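Long-range contacts in cytochrome c-552 (Thiobacillus ferrooxidans, PDB 1H1O), which carries electrons in the periplasm as a diheme, high-potential cytochrome c of the c4 type: residues Glu114-His123 and Met161-Gln172; Leu136-Ile145 and Met173-Leu183. All coordinates share one frame; numbering follows the deposited sequence.

Contact 1 (Glu114-His123 and Met161-Gln172). With HEM (protoporphyrin IX containing Fe), chain C.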
loop_
_atom_site.group_PDB
_atom_site.type_symbol
_atom_site.label_atom_id
_atom_site.label_comp_id
_atom_site.label_asym_id
_atom_site.label_seq_id
_atom_site.Cartn_x
_atom_site.Cartn_y
_atom_site.Cartn_z
ATOM N N GLU A 114 8.242 -7.710 -21.075
ATOM C CA GLU A 114 7.514 -8.502 -20.096
ATOM C C GLU A 114 6.150 -7.875 -19.872
ATOM O O GLU A 114 5.333 -8.371 -19.086
ATOM C CB GLU A 114 8.295 -8.557 -18.787
ATOM C CG GLU A 114 8.681 -9.965 -18.390
ATOM C CD GLU A 114 9.567 -10.004 -17.167
ATOM O OE1 GLU A 114 10.789 -9.796 -17.312
ATOM O OE2 GLU A 114 9.032 -10.235 -16.061
ATOM N N GLN A 115 5.920 -6.781 -20.586
ATOM C CA GLN A 115 4.677 -6.038 -20.510
ATOM C C GLN A 115 4.337 -5.586 -19.097
ATOM O O GLN A 115 3.190 -5.645 -18.661
ATOM C CB GLN A 115 3.545 -6.861 -21.120
ATOM C CG GLN A 115 3.699 -7.002 -22.634
ATOM C CD GLN A 115 2.714 -7.965 -23.244
ATOM O OE1 GLN A 115 1.512 -7.885 -22.995
ATOM N NE2 GLN A 115 3.217 -8.883 -24.057
ATOM N N ILE A 116 5.364 -5.132 -18.388
ATOM C CA ILE A 116 5.204 -4.610 -17.042
ATOM C C ILE A 116 5.213 -3.097 -17.180
ATOM O O ILE A 116 6.219 -2.510 -17.578
ATOM C CB ILE A 116 6.361 -5.043 -16.143
ATOM C CG1 ILE A 116 6.363 -6.568 -16.030
ATOM C CG2 ILE A 116 6.214 -4.409 -14.759
ATOM C CD1 ILE A 116 7.447 -7.119 -15.120
ATOM N N PRO A 117 4.091 -2.443 -16.852
ATOM C CA PRO A 117 3.950 -0.986 -16.943
ATOM C C PRO A 117 4.896 -0.247 -16.027
ATOM O O PRO A 117 5.261 -0.747 -14.952
ATOM C CB PRO A 117 2.499 -0.737 -16.521
ATOM C CG PRO A 117 1.825 -2.075 -16.682
ATOM C CD PRO A 117 2.881 -3.052 -16.278
ATOM N N ALA A 118 5.275 0.954 -16.449
ATOM C CA ALA A 118 6.147 1.799 -15.645
ATOM C C ALA A 118 5.244 2.315 -14.525
ATOM O O ALA A 118 4.352 3.129 -14.767
ATOM C CB ALA A 118 6.683 2.958 -16.478
ATOM N N CYS A 119 5.475 1.816 -13.315
ATOM C CA CYS A 119 4.683 2.164 -12.132
ATOM C C CYS A 119 4.490 3.644 -11.894
ATOM O O CYS A 119 3.410 4.079 -11.497
ATOM C CB CYS A 119 5.336 1.589 -10.880
ATOM S SG CYS A 119 6.091 -0.015 -11.137
ATOM N N MET A 120 5.549 4.408 -12.127
ATOM C CA MET A 120 5.533 5.844 -11.884
ATOM C C MET A 120 4.456 6.617 -12.610
ATOM O O MET A 120 4.045 7.680 -12.153
ATOM C CB MET A 120 6.912 6.432 -12.198
ATOM C CG MET A 120 7.375 6.264 -13.639
ATOM S SD MET A 120 6.549 7.445 -14.716
ATOM C CE MET A 120 7.274 8.984 -14.075
ATOM N N GLU A 121 3.983 6.095 -13.737
ATOM C CA GLU A 121 2.950 6.797 -14.481
ATOM C C GLU A 121 1.722 7.012 -13.622
ATOM O O GLU A 121 0.960 7.944 -13.829
ATOM C CB GLU A 121 2.573 6.019 -15.731
ATOM C CG GLU A 121 3.755 5.782 -16.635
ATOM C CD GLU A 121 3.339 5.320 -18.018
ATOM O OE1 GLU A 121 4.214 4.791 -18.722
ATOM O OE2 GLU A 121 2.154 5.493 -18.392
ATOM N N CYS A 122 1.512 6.144 -12.647
ATOM C CA CYS A 122 0.360 6.339 -11.790
ATOM C C CYS A 122 0.720 6.642 -10.360
ATOM O O CYS A 122 0.041 7.425 -9.712
ATOM C CB CYS A 122 -0.537 5.131 -11.850
ATOM S SG CYS A 122 -1.257 4.944 -13.489
ATOM N N HIS A 123 1.795 6.029 -9.884
ATOM C CA HIS A 123 2.253 6.206 -8.512
ATOM C C HIS A 123 3.211 7.369 -8.343
ATOM O O HIS A 123 3.774 7.573 -7.263
ATOM C CB HIS A 123 2.898 4.909 -8.025
ATOM C CG HIS A 123 1.900 3.827 -7.767
ATOM N ND1 HIS A 123 1.051 3.851 -6.680
ATOM C CD2 HIS A 123 1.527 2.762 -8.514
ATOM C CE1 HIS A 123 0.195 2.853 -6.773
ATOM N NE2 HIS A 123 0.463 2.178 -7.875
ATOM N N MET A 161 -4.850 -2.497 -11.093
ATOM C CA MET A 161 -3.764 -3.307 -10.556
ATOM C C MET A 161 -3.838 -4.781 -10.898
ATOM O O MET A 161 -2.813 -5.434 -11.006
ATOM C CB MET A 161 -3.664 -3.118 -9.045
ATOM C CG MET A 161 -3.037 -1.781 -8.675
ATOM S SD MET A 161 -1.386 -1.596 -9.420
ATOM C CE MET A 161 -0.581 -3.061 -8.792
ATOM N N ASN A 162 -5.038 -5.324 -11.051
ATOM C CA ASN A 162 -5.119 -6.730 -11.431
ATOM C C ASN A 162 -4.467 -6.854 -12.810
ATOM O O ASN A 162 -3.724 -7.803 -13.080
ATOM C CB ASN A 162 -6.568 -7.214 -11.466
ATOM C CG ASN A 162 -7.140 -7.405 -10.078
ATOM O OD1 ASN A 162 -6.427 -7.808 -9.162
ATOM N ND2 ASN A 162 -8.424 -7.125 -9.918
ATOM N N GLN A 163 -4.720 -5.877 -13.676
ATOM C CA GLN A 163 -4.124 -5.907 -14.994
ATOM C C GLN A 163 -2.629 -5.632 -14.900
ATOM O O GLN A 163 -1.838 -6.353 -15.491
ATOM C CB GLN A 163 -4.795 -4.891 -15.911
ATOM C CG GLN A 163 -6.107 -5.375 -16.481
ATOM C CD GLN A 163 -5.920 -6.570 -17.379
ATOM O OE1 GLN A 163 -6.532 -7.618 -17.163
ATOM N NE2 GLN A 163 -5.064 -6.426 -18.396
ATOM N N ILE A 164 -2.249 -4.609 -14.140
ATOM C CA ILE A 164 -0.848 -4.258 -13.974
ATOM C C ILE A 164 0.004 -5.382 -13.367
ATOM O O ILE A 164 1.149 -5.573 -13.761
ATOM C CB ILE A 164 -0.686 -2.988 -13.087
ATOM C CG1 ILE A 164 -0.713 -1.721 -13.944
ATOM C CG2 ILE A 164 0.633 -3.022 -12.351
ATOM C CD1 ILE A 164 -2.010 -1.479 -14.685
ATOM N N ALA A 165 -0.547 -6.131 -12.419
ATOM C CA ALA A 165 0.231 -7.179 -11.764
ATOM C C ALA A 165 0.266 -8.511 -12.508
ATOM O O ALA A 165 1.024 -9.405 -12.153
ATOM C CB ALA A 165 -0.292 -7.388 -10.352
ATOM N N LYS A 166 -0.542 -8.624 -13.553
ATOM C CA LYS A 166 -0.631 -9.850 -14.339
ATOM C C LYS A 166 0.701 -10.520 -14.660
ATOM O O LYS A 166 0.842 -11.728 -14.504
ATOM C CB LYS A 166 -1.376 -9.567 -15.647
ATOM C CG LYS A 166 -1.422 -10.734 -16.614
ATOM C CD LYS A 166 -1.835 -10.281 -18.017
ATOM C CE LYS A 166 -3.206 -9.598 -18.021
ATOM N NZ LYS A 166 -3.629 -9.132 -19.384
ATOM N N ASN A 167 1.677 -9.740 -15.103
ATOM C CA ASN A 167 2.966 -10.294 -15.477
ATOM C C ASN A 167 4.097 -10.138 -14.478
ATOM O O ASN A 167 5.206 -10.584 -14.737
ATOM C CB ASN A 167 3.407 -9.688 -16.805
ATOM C CG ASN A 167 2.369 -9.846 -17.868
ATOM O OD1 ASN A 167 2.064 -8.904 -18.594
ATOM N ND2 ASN A 167 1.810 -11.036 -17.967
ATOM N N ILE A 168 3.839 -9.517 -13.343
ATOM C CA ILE A 168 4.903 -9.351 -12.372
ATOM C C ILE A 168 5.217 -10.675 -11.700
ATOM O O ILE A 168 4.319 -11.366 -11.217
ATOM C CB ILE A 168 4.523 -8.320 -11.294
ATOM C CG1 ILE A 168 4.110 -7.006 -11.962
ATOM C CG2 ILE A 168 5.715 -8.076 -10.365
ATOM C CD1 ILE A 168 3.460 -6.001 -11.004
ATOM N N THR A 169 6.493 -11.036 -11.686
ATOM C CA THR A 169 6.912 -12.270 -11.033
ATOM C C THR A 169 7.210 -11.948 -9.557
ATOM O O THR A 169 7.358 -10.777 -9.170
ATOM C CB THR A 169 8.208 -12.830 -11.636
ATOM O OG1 THR A 169 9.264 -11.893 -11.383
ATOM C CG2 THR A 169 8.075 -13.056 -13.153
ATOM N N VAL A 170 7.300 -12.996 -8.745
ATOM C CA VAL A 170 7.597 -12.846 -7.326
ATOM C C VAL A 170 8.931 -12.123 -7.176
ATOM O O VAL A 170 9.077 -11.242 -6.335
ATOM C CB VAL A 170 7.700 -14.216 -6.630
ATOM C CG1 VAL A 170 8.187 -14.033 -5.208
ATOM C CG2 VAL A 170 6.346 -14.906 -6.636
ATOM N N ALA A 171 9.898 -12.493 -8.009
ATOM C CA ALA A 171 11.209 -11.870 -7.960
ATOM C C ALA A 171 11.134 -10.350 -8.165
ATOM O O ALA A 171 11.757 -9.593 -7.418
ATOM C CB ALA A 171 12.109 -12.493 -8.993
ATOM N N GLN A 172 10.378 -9.906 -9.170
ATOM C CA GLN A 172 10.235 -8.482 -9.448
ATOM C C GLN A 172 9.433 -7.793 -8.344
ATOM O O GLN A 172 9.716 -6.643 -7.988
ATOM C CB GLN A 172 9.558 -8.273 -10.802
ATOM C CG GLN A 172 10.376 -8.803 -11.979
ATOM C CD GLN A 172 9.555 -8.950 -13.259
ATOM O OE1 GLN A 172 8.350 -9.212 -13.215
ATOM N NE2 GLN A 172 10.214 -8.802 -14.408
HETATM C CHA HEM C . -2.176 0.257 -5.755
HETATM C CHB HEM C . 2.101 -1.471 -7.037
HETATM C CHC HEM C . 1.419 0.325 -11.456
HETATM C CHD HEM C . -2.803 2.078 -10.145
HETATM C C1A HEM C . -0.936 -0.382 -5.706
HETATM C C2A HEM C . -0.400 -1.066 -4.550
HETATM C C3A HEM C . 0.812 -1.552 -4.892
HETATM C C4A HEM C . 1.001 -1.161 -6.287
HETATM C CMA HEM C . 1.795 -2.340 -4.076
HETATM C CAA HEM C . -1.103 -1.191 -3.243
HETATM C CBA HEM C . -0.893 0.004 -2.325
HETATM C CGA HEM C . -1.384 -0.167 -1.038
HETATM O O1A HEM C . -1.069 0.747 -0.222
HETATM O O2A HEM C . -2.094 -1.116 -0.689
HETATM C C1B HEM C . 2.271 -1.124 -8.363
HETATM C C2B HEM C . 3.426 -1.509 -9.132
HETATM C C3B HEM C . 3.207 -1.026 -10.383
HETATM C C4B HEM C . 1.960 -0.323 -10.360
HETATM C CMB HEM C . 4.577 -2.316 -8.575
HETATM C CAB HEM C . 4.025 -1.157 -11.619
HETATM C CBB HEM C . 4.408 -2.630 -11.967
HETATM C C1C HEM C . 0.230 0.971 -11.491
HETATM C C2C HEM C . -0.320 1.630 -12.650
HETATM C C3C HEM C . -1.527 2.098 -12.251
HETATM C C4C HEM C . -1.690 1.758 -10.886
HETATM C CMC HEM C . 0.390 1.699 -13.989
HETATM C CAC HEM C . -2.612 2.859 -13.045
HETATM C CBC HEM C . -3.021 2.150 -14.375
HETATM C C1D HEM C . -3.016 1.744 -8.821
HETATM C C2D HEM C . -4.226 2.089 -8.085
HETATM C C3D HEM C . -4.052 1.572 -6.868
HETATM C C4D HEM C . -2.724 0.916 -6.848
HETATM C CMD HEM C . -5.382 2.850 -8.659
HETATM C CAD HEM C . -4.987 1.593 -5.684
HETATM C CBD HEM C . -6.120 0.490 -5.879
HETATM C CGD HEM C . -7.235 0.676 -5.029
HETATM O O1D HEM C . -8.043 1.652 -5.224
HETATM O O2D HEM C . -7.449 -0.119 -4.076
HETATM N NA HEM C . -0.083 -0.444 -6.750
HETATM N NB HEM C . 1.371 -0.398 -9.125
HETATM N NC HEM C . -0.626 1.066 -10.408
HETATM N ND HEM C . -2.117 1.033 -8.046
HETATM FE FE HEM C . -0.354 0.335 -8.591
HETATM O O HOH W 1 1.841 -7.085 -16.012
#
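His123 and Met161 meet through the heme iron, so this contact is an axial ligation across the second heme, extended at one heme edge by loop packing. His123 NE2 binds the iron at 2.1 Å from one face, and Met161 SD binds it at 2.3 Å from the other. Pro134 O holds His123 ND1, which fixes the turn of the ring. The bend of Met161 at chi2 (-57°) brings SD over the iron; that at chi3 (-56°) lays CE over heme NA and NB. Beside it, Ile164 lays CG2 on the porphyrin, and its CG1 meets Pro117 CG at 3.8 Å. Cys119, Cys122 and His123 form the CXXCH motif of a class I cytochrome c; the cysteines sit at the vinyl-derived carbons CAB and CAC, consistent with the predicted thioether links. Ile116 CG2 and Ile168 CD1 both close on CBB, and Ile116 CG2 lies 4.4 Å from Ile168 CG1. A water accepts from Asn167 N and donates to Ile164 O and, weakly, to Gln115 O. Farther out, Gln172 NE2 donates to Glu114 OE2 at a doubtfully short 2.5 Å, the amide and carboxylate planes 8° apart. Gln172 OE1 instead accepts from Thr169 N at 3.0 Å, within a capping box whose return bond runs from Gln172 N to Thr169 OG1. A leucine in place of Gln172 would probably leave the Glu114 carboxylate without this donor and Thr169 N without its side-chain acceptor.

Contact 2 (Leu136-Ile145 and Met173-Leu183). With HEM (protoporphyrin IX containing Fe), chain C.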
loop_
_atom_site.group_PDB
_atom_site.type_symbol
_atom_site.label_atom_id
_atom_site.label_comp_id
_atom_site.label_asym_id
_atom_site.label_seq_id
_atom_site.Cartn_x
_atom_site.Cartn_y
_atom_site.Cartn_z
ATOM N N LEU A 136 3.466 4.767 -2.460
ATOM C CA LEU A 136 4.067 3.470 -2.238
ATOM C C LEU A 136 5.416 3.729 -1.587
ATOM O O LEU A 136 5.995 2.848 -0.950
ATOM C CB LEU A 136 4.243 2.735 -3.566
ATOM C CG LEU A 136 2.921 2.440 -4.273
ATOM C CD1 LEU A 136 3.188 1.721 -5.578
ATOM C CD2 LEU A 136 2.048 1.587 -3.366
ATOM N N ALA A 137 5.915 4.945 -1.768
ATOM C CA ALA A 137 7.199 5.340 -1.201
ATOM C C ALA A 137 7.175 5.253 0.334
ATOM O O ALA A 137 6.401 5.942 0.992
ATOM C CB ALA A 137 7.529 6.752 -1.632
ATOM N N GLY A 138 8.014 4.398 0.899
ATOM C CA GLY A 138 8.054 4.284 2.344
ATOM C C GLY A 138 7.164 3.188 2.894
ATOM O O GLY A 138 7.190 2.903 4.088
ATOM N N GLN A 139 6.364 2.581 2.029
ATOM C CA GLN A 139 5.487 1.507 2.452
ATOM C C GLN A 139 6.352 0.315 2.849
ATOM O O GLN A 139 7.497 0.187 2.400
ATOM C CB GLN A 139 4.539 1.121 1.321
ATOM C CG GLN A 139 3.443 0.144 1.735
ATOM C CD GLN A 139 2.786 0.555 3.043
ATOM O OE1 GLN A 139 3.297 0.261 4.128
ATOM N NE2 GLN A 139 1.663 1.255 2.946
ATOM N N ARG A 140 5.813 -0.542 3.709
ATOM C CA ARG A 140 6.544 -1.721 4.172
ATOM C C ARG A 140 6.787 -2.690 3.026
ATOM O O ARG A 140 5.949 -2.866 2.138
ATOM C CB ARG A 140 5.776 -2.424 5.297
ATOM C CG ARG A 140 5.356 -1.489 6.422
ATOM C CD ARG A 140 5.294 -2.207 7.759
ATOM N NE ARG A 140 6.532 -2.951 8.001
ATOM C CZ ARG A 140 6.803 -3.611 9.123
ATOM N NH1 ARG A 140 5.917 -3.620 10.117
ATOM N NH2 ARG A 140 7.952 -4.266 9.248
ATOM N N TYR A 141 7.950 -3.314 3.068
ATOM C CA TYR A 141 8.395 -4.259 2.061
ATOM C C TYR A 141 7.441 -5.446 1.878
ATOM O O TYR A 141 6.960 -5.726 0.767
ATOM C CB TYR A 141 9.778 -4.734 2.477
ATOM C CG TYR A 141 10.366 -5.823 1.644
ATOM C CD1 TYR A 141 10.836 -5.569 0.358
ATOM C CD2 TYR A 141 10.492 -7.103 2.155
ATOM C CE1 TYR A 141 11.426 -6.579 -0.400
ATOM C CE2 TYR A 141 11.076 -8.118 1.412
ATOM C CZ TYR A 141 11.539 -7.851 0.138
ATOM O OH TYR A 141 12.100 -8.868 -0.588
ATOM N N GLY A 142 7.173 -6.147 2.977
ATOM C CA GLY A 142 6.291 -7.288 2.914
ATOM C C GLY A 142 4.915 -6.848 2.473
ATOM O O GLY A 142 4.270 -7.538 1.692
ATOM N N TYR A 143 4.465 -5.694 2.948
ATOM C CA TYR A 143 3.142 -5.241 2.578
ATOM C C TYR A 143 3.000 -5.065 1.078
ATOM O O TYR A 143 1.988 -5.465 0.497
ATOM C CB TYR A 143 2.791 -3.931 3.254
ATOM C CG TYR A 143 1.400 -3.489 2.899
ATOM C CD1 TYR A 143 0.281 -4.106 3.464
ATOM C CD2 TYR A 143 1.195 -2.487 1.953
ATOM C CE1 TYR A 143 -1.016 -3.728 3.087
ATOM C CE2 TYR A 143 -0.085 -2.103 1.571
ATOM C CZ TYR A 143 -1.183 -2.721 2.136
ATOM O OH TYR A 143 -2.437 -2.318 1.756
ATOM N N ILE A 144 4.005 -4.461 0.452
ATOM C CA ILE A 144 3.968 -4.249 -0.988
ATOM C C ILE A 144 3.899 -5.593 -1.712
ATOM O O ILE A 144 3.024 -5.823 -2.559
ATOM C CB ILE A 144 5.207 -3.468 -1.441
ATOM C CG1 ILE A 144 5.132 -2.054 -0.875
ATOM C CG2 ILE A 144 5.309 -3.471 -2.974
ATOM C CD1 ILE A 144 6.322 -1.221 -1.171
ATOM N N ILE A 145 4.815 -6.485 -1.357
ATOM C CA ILE A 145 4.859 -7.818 -1.953
ATOM C C ILE A 145 3.522 -8.518 -1.764
ATOM O O ILE A 145 3.007 -9.162 -2.679
ATOM C CB ILE A 145 5.943 -8.676 -1.299
ATOM C CG1 ILE A 145 7.309 -8.025 -1.533
ATOM C CG2 ILE A 145 5.879 -10.110 -1.846
ATOM C CD1 ILE A 145 8.461 -8.771 -0.910
ATOM N N MET A 173 8.429 -8.485 -7.806
ATOM C CA MET A 173 7.638 -7.914 -6.719
ATOM C C MET A 173 8.583 -7.517 -5.600
ATOM O O MET A 173 8.436 -6.456 -4.998
ATOM C CB MET A 173 6.644 -8.924 -6.156
ATOM C CG MET A 173 5.455 -9.213 -7.037
ATOM S SD MET A 173 4.382 -10.387 -6.215
ATOM C CE MET A 173 3.204 -10.710 -7.535
ATOM N N LYS A 174 9.555 -8.382 -5.331
ATOM C CA LYS A 174 10.541 -8.135 -4.281
ATOM C C LYS A 174 11.404 -6.905 -4.610
ATOM O O LYS A 174 11.713 -6.093 -3.738
ATOM C CB LYS A 174 11.427 -9.368 -4.104
ATOM C CG LYS A 174 10.694 -10.597 -3.574
ATOM C CD LYS A 174 11.655 -11.768 -3.431
ATOM C CE LYS A 174 11.005 -12.956 -2.738
ATOM N NZ LYS A 174 11.960 -14.093 -2.625
ATOM N N ASP A 175 11.786 -6.771 -5.874
ATOM C CA ASP A 175 12.590 -5.633 -6.273
ATOM C C ASP A 175 11.829 -4.349 -6.141
ATOM O O ASP A 175 12.289 -3.427 -5.480
ATOM C CB ASP A 175 13.095 -5.833 -7.686
ATOM C CG ASP A 175 14.034 -6.988 -7.751
ATOM O OD1 ASP A 175 14.365 -7.429 -6.635
ATOM O OD2 ASP A 175 14.430 -7.447 -8.848
ATOM N N VAL A 176 10.649 -4.283 -6.736
ATOM C CA VAL A 176 9.876 -3.066 -6.618
ATOM C C VAL A 176 9.604 -2.785 -5.137
ATOM O O VAL A 176 9.659 -1.640 -4.709
ATOM C CB VAL A 176 8.565 -3.169 -7.403
ATOM C CG1 VAL A 176 7.828 -1.844 -7.357
ATOM C CG2 VAL A 176 8.877 -3.526 -8.841
ATOM N N ALA A 177 9.341 -3.827 -4.352
ATOM C CA ALA A 177 9.091 -3.637 -2.927
ATOM C C ALA A 177 10.337 -3.088 -2.228
ATOM O O ALA A 177 10.256 -2.124 -1.460
ATOM C CB ALA A 177 8.658 -4.960 -2.269
ATOM N N ALA A 178 11.483 -3.712 -2.488
ATOM C CA ALA A 178 12.727 -3.268 -1.881
ATOM C C ALA A 178 12.874 -1.786 -2.191
ATOM O O ALA A 178 13.000 -0.956 -1.288
ATOM C CB ALA A 178 13.901 -4.049 -2.447
ATOM N N TYR A 179 12.817 -1.444 -3.474
ATOM C CA TYR A 179 12.953 -0.049 -3.865
ATOM C C TYR A 179 11.964 0.884 -3.148
ATOM O O TYR A 179 12.364 1.815 -2.451
ATOM C CB TYR A 179 12.804 0.091 -5.391
ATOM C CG TYR A 179 12.755 1.529 -5.856
ATOM C CD1 TYR A 179 11.593 2.067 -6.410
ATOM C CD2 TYR A 179 13.855 2.368 -5.696
ATOM C CE1 TYR A 179 11.524 3.404 -6.789
ATOM C CE2 TYR A 179 13.800 3.714 -6.071
ATOM C CZ TYR A 179 12.633 4.222 -6.615
ATOM O OH TYR A 179 12.570 5.549 -6.967
ATOM N N LEU A 180 10.675 0.634 -3.313
ATOM C CA LEU A 180 9.647 1.467 -2.707
ATOM C C LEU A 180 9.754 1.636 -1.191
ATOM O O LEU A 180 9.578 2.736 -0.668
ATOM C CB LEU A 180 8.260 0.918 -3.066
ATOM C CG LEU A 180 7.478 1.484 -4.269
ATOM C CD1 LEU A 180 8.331 2.429 -5.121
ATOM C CD2 LEU A 180 6.967 0.319 -5.103
ATOM N N SER A 181 10.038 0.549 -0.486
ATOM C CA SER A 181 10.131 0.607 0.966
ATOM C C SER A 181 11.385 1.323 1.444
ATOM O O SER A 181 11.519 1.636 2.629
ATOM C CB SER A 181 10.088 -0.805 1.563
ATOM O OG SER A 181 11.236 -1.545 1.211
ATOM N N SER A 182 12.303 1.587 0.526
ATOM C CA SER A 182 13.534 2.255 0.907
ATOM C C SER A 182 13.400 3.758 0.771
ATOM O O SER A 182 14.266 4.495 1.211
ATOM C CB SER A 182 14.700 1.771 0.040
ATOM O OG SER A 182 14.556 2.229 -1.296
ATOM N N LEU A 183 12.313 4.208 0.157
ATOM C CA LEU A 183 12.089 5.634 -0.042
ATOM C C LEU A 183 11.473 6.285 1.186
ATOM O O LEU A 183 11.087 5.548 2.119
ATOM C CB LEU A 183 11.182 5.860 -1.249
ATOM C CG LEU A 183 11.770 5.736 -2.659
ATOM C CD1 LEU A 183 12.932 4.756 -2.695
ATOM C CD2 LEU A 183 10.663 5.303 -3.605
ATOM O OXT LEU A 183 11.386 7.531 1.186
HETATM C CHA HEM C . -2.176 0.257 -5.755
HETATM C CHB HEM C . 2.101 -1.471 -7.037
HETATM C CHC HEM C . 1.419 0.325 -11.456
HETATM C CHD HEM C . -2.803 2.078 -10.145
HETATM C C1A HEM C . -0.936 -0.382 -5.706
HETATM C C2A HEM C . -0.400 -1.066 -4.550
HETATM C C3A HEM C . 0.812 -1.552 -4.892
HETATM C C4A HEM C . 1.001 -1.161 -6.287
HETATM C CMA HEM C . 1.795 -2.340 -4.076
HETATM C CAA HEM C . -1.103 -1.191 -3.243
HETATM C CBA HEM C . -0.893 0.004 -2.325
HETATM C CGA HEM C . -1.384 -0.167 -1.038
HETATM O O1A HEM C . -1.069 0.747 -0.222
HETATM O O2A HEM C . -2.094 -1.116 -0.689
HETATM C C1B HEM C . 2.271 -1.124 -8.363
HETATM C C2B HEM C . 3.426 -1.509 -9.132
HETATM C C3B HEM C . 3.207 -1.026 -10.383
HETATM C C4B HEM C . 1.960 -0.323 -10.360
HETATM C CMB HEM C . 4.577 -2.316 -8.575
HETATM C CAB HEM C . 4.025 -1.157 -11.619
HETATM C CBB HEM C . 4.408 -2.630 -11.967
HETATM C C1C HEM C . 0.230 0.971 -11.491
HETATM C C2C HEM C . -0.320 1.630 -12.650
HETATM C C3C HEM C . -1.527 2.098 -12.251
HETATM C C4C HEM C . -1.690 1.758 -10.886
HETATM C CMC HEM C . 0.390 1.699 -13.989
HETATM C CAC HEM C . -2.612 2.859 -13.045
HETATM C CBC HEM C . -3.021 2.150 -14.375
HETATM C C1D HEM C . -3.016 1.744 -8.821
HETATM C C2D HEM C . -4.226 2.089 -8.085
HETATM C C3D HEM C . -4.052 1.572 -6.868
HETATM C C4D HEM C . -2.724 0.916 -6.848
HETATM C CMD HEM C . -5.382 2.850 -8.659
HETATM C CAD HEM C . -4.987 1.593 -5.684
HETATM C CBD HEM C . -6.120 0.490 -5.879
HETATM C CGD HEM C . -7.235 0.676 -5.029
HETATM O O1D HEM C . -8.043 1.652 -5.224
HETATM O O2D HEM C . -7.449 -0.119 -4.076
HETATM N NA HEM C . -0.083 -0.444 -6.750
HETATM N NB HEM C . 1.371 -0.398 -9.125
HETATM N NC HEM C . -0.626 1.066 -10.408
HETATM N ND HEM C . -2.117 1.033 -8.046
HETATM FE FE HEM C . -0.354 0.335 -8.591
#
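Tyr141 fits as a knob among Lys174, Ala177, Ala178 and Ser181, where helix 141-145 crosses helix 173-182. The two axes approach to 8.4 Å at 139°, closer to antiparallel than to perpendicular. CG of Tyr141 lies anti to the backbone N (chi1 174°), which swings the ring across the neighbouring helix. Its edge meets Ala178 N and Lys174 O, and its OH lies beside Lys174 CB. Ile145 CD1 sits over one ring face, offset toward the rim. Ala177 is the small residue at the crossing. Its CB is only 3.4 Å from Ile145 CG1, a tight pair, and Ile144 CG2 also rests on it. Ile144 CD1 reaches Leu180 CB at 3.5 Å, the two side chains crossing at about a right angle.

Leu180 CG packs on Leu136 CB, and the methyls of Leu136 lie against the porphyrin. Val176 CG1 meets the heme methyl CMB. Tyr143 points elsewhere and donates from OH to propionate oxygen O2A at 2.7 Å.

A type II turn from Leu136 to Gln139 sets the start of helix 141-145. Gly138 N bonds almost straight to Leu180 O (2.8 Å, 175°). Leu183 N reaches the same oxygen from the opposite face of its plane. Gly138 has a positive phi, and a CB there would press on the carbonyl of Ala137. Gln139 OE1 accepts from Arg140 N and also from Arg34 N of the first heme domain. Helix 100-109 packs behind Val176 and Leu180.

The chemistry is therefore mostly apolar between the helices. Two N-H groups satisfy the buried Leu180 O near the C terminus, while the propionate bond ties helix 141-153 to the heme.

In the fold
Following the chain, residues 114-123 bring in the heme-binding motif, and 136-145 lead into helix 141-153. Residues 161-172 then return to the first of these segments, closing contact 1 over a 37-residue loop. Residues 173-183 return to the second, closing contact 2 over 27 residues. The two closures cross rather than nest. Both lie in the second cytochrome c domain and share helix 170-182, whose start serves contact 1 and whose remainder serves contact 2. Contact 1 joins the two axial sides of the heme; contact 2 joins the last helix to helix 141-153. They touch where Leu136 meets His123 and Ile168 meets Met173, their centres about 13 Å apart.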